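Local coordinates for globin (Bacillus anthracis, PDB 5V3T), which binds haem as a group II truncated haemoglobin of the bacterial-like globin family and probably carries or handles oxygen and related small ligands, at the interface of chains A and B. Numbering follows the deposited sequence. Chains: chain A/B, Globin.

The interface of chains A and B. Residues chain A 74, 78-79, 124; chain B 53, 56, 65, 71.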
loop_
_atom_site.group_PDB
_atom_site.type_symbol
_atom_site.label_atom_id
_atom_site.label_comp_id
_atom_site.label_asym_id
_atom_site.label_seq_id
_atom_site.Cartn_x
_atom_site.Cartn_y
_atom_site.Cartn_z
ATOM N N ARG A 74 -6.687 0.688 -4.279
ATOM C CA ARG A 74 -5.896 -0.185 -5.154
ATOM C C ARG A 74 -4.539 0.423 -5.409
ATOM O O ARG A 74 -3.525 -0.281 -5.412
ATOM C CB ARG A 74 -6.585 -0.437 -6.494
ATOM C CG ARG A 74 -5.673 -1.240 -7.430
ATOM C CD ARG A 74 -6.282 -1.584 -8.776
ATOM N NE ARG A 74 -5.315 -2.285 -9.626
ATOM C CZ ARG A 74 -4.890 -3.538 -9.447
ATOM N NH1 ARG A 74 -3.995 -4.059 -10.286
ATOM N NH2 ARG A 74 -5.348 -4.272 -8.440
ATOM N N LEU A 78 -0.567 -1.083 -4.316
ATOM C CA LEU A 78 0.273 -1.512 -5.430
ATOM C C LEU A 78 1.650 -2.087 -5.034
ATOM O O LEU A 78 2.084 -3.074 -5.649
ATOM C CB LEU A 78 0.506 -0.339 -6.400
ATOM C CG LEU A 78 -0.617 0.150 -7.323
ATOM C CD1 LEU A 78 -0.088 1.245 -8.236
ATOM C CD2 LEU A 78 -1.245 -0.960 -8.138
ATOM N N PRO A 79 2.350 -1.487 -4.039
ATOM C CA PRO A 79 3.690 -2.037 -3.790
ATOM C C PRO A 79 3.676 -3.335 -2.994
ATOM O O PRO A 79 4.713 -3.992 -2.905
ATOM C CB PRO A 79 4.380 -0.949 -2.953
ATOM C CG PRO A 79 3.489 0.262 -3.038
ATOM C CD PRO A 79 2.121 -0.276 -3.235
ATOM N N ASN A 124 -3.002 -7.975 -6.688
ATOM C CA ASN A 124 -2.087 -7.397 -7.653
ATOM C C ASN A 124 -0.955 -8.351 -8.070
ATOM O O ASN A 124 -0.022 -7.945 -8.737
ATOM C CB ASN A 124 -1.514 -6.086 -7.100
ATOM C CG ASN A 124 -0.842 -6.249 -5.745
ATOM O OD1 ASN A 124 -0.192 -7.264 -5.458
ATOM N ND2 ASN A 124 -0.958 -5.223 -4.920
ATOM N N PHE B 53 5.272 4.079 -12.348
ATOM C CA PHE B 53 4.879 3.399 -11.121
ATOM C C PHE B 53 4.615 4.399 -10.000
ATOM O O PHE B 53 3.566 4.358 -9.377
ATOM C CB PHE B 53 5.927 2.382 -10.655
ATOM C CG PHE B 53 5.429 1.545 -9.501
ATOM C CD1 PHE B 53 4.602 0.468 -9.743
ATOM C CD2 PHE B 53 5.666 1.920 -8.191
ATOM C CE1 PHE B 53 4.062 -0.289 -8.678
ATOM C CE2 PHE B 53 5.129 1.175 -7.113
ATOM C CZ PHE B 53 4.328 0.078 -7.366
ATOM N N GLN B 56 1.354 6.439 -10.544
ATOM C CA GLN B 56 0.132 5.705 -10.239
ATOM C C GLN B 56 0.024 5.427 -8.751
ATOM O O GLN B 56 -1.047 5.547 -8.163
ATOM C CB GLN B 56 0.085 4.379 -11.004
ATOM C CG GLN B 56 -1.178 3.571 -10.715
ATOM C CD GLN B 56 -1.314 2.386 -11.643
ATOM O OE1 GLN B 56 -0.473 2.178 -12.509
ATOM N NE2 GLN B 56 -2.382 1.615 -11.483
ATOM N N THR B 65 0.087 0.197 -14.582
ATOM C CA THR B 65 -0.667 -1.029 -14.808
ATOM C C THR B 65 -1.270 -1.072 -16.219
ATOM O O THR B 65 -1.409 -2.147 -16.806
ATOM C CB THR B 65 -1.762 -1.227 -13.739
ATOM O OG1 THR B 65 -2.672 -0.118 -13.743
ATOM C CG2 THR B 65 -1.120 -1.370 -12.364
ATOM N N PRO B 71 1.135 -5.131 -10.992
ATOM C CA PRO B 71 2.408 -4.678 -10.425
ATOM C C PRO B 71 3.306 -5.824 -10.011
ATOM O O PRO B 71 4.486 -5.836 -10.387
ATOM C CB PRO B 71 1.979 -3.898 -9.179
ATOM C CG PRO B 71 0.604 -3.535 -9.429
ATOM C CD PRO B 71 -0.011 -4.606 -10.234
#
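The side-chain amide of B:Gln56, which backs A:Leu78 at this interface, has both ends tied to B:Thr65. The carbonyl oxygen B:Gln56 OE1 accepts from the backbone N of B:Thr65 at 2.9 Å. The N-H meets a lone pair in the carbonyl plane, and the bond is nearly straight, 169° at H. The amide nitrogen B:Gln56 NE2 donates to the hydroxyl B:Thr65 OG1, also at 2.9 Å, with OG1 close to the amide plane. The two bonds fix the rotation of the amide. They join helix 44-57 to the start of helix 63-68 within chain B.

A:Leu78, in the loop after helix 73-76, reaches across to this surface. The methyl A:Leu78 CD1 lies 3.6 Å from B:Gln56 CG and also borders the amide carbon, and the two side chains cross at about a right angle. The B:Gln56 chain is extended, with CG opposite the backbone N (chi1 180°), which lays its length across the methyl. The other branch, A:Leu78 CD2, presses on B:Pro71 CG at 3.4 Å, a tight carbon contact. The methyl of B:Thr65 is also near CD2. B:Phe53 points the tip of its ring, CZ, at the stem of A:Leu78, 4.0 Å from CB.

A:Asn124 and A:Arg74 both approach CD of B:Pro71 from the chain A side. A:Asn124 CB is 3.8 Å from B:Pro71 CD. The contacts across this patch are mostly between carbons. It is one part of an asymmetric interface between two copies, which may not be the biological one. At its edge, the guanidinium nitrogen A:Arg74 NH1 lies 4.0 Å from B:Pro71 CD, a looser contact.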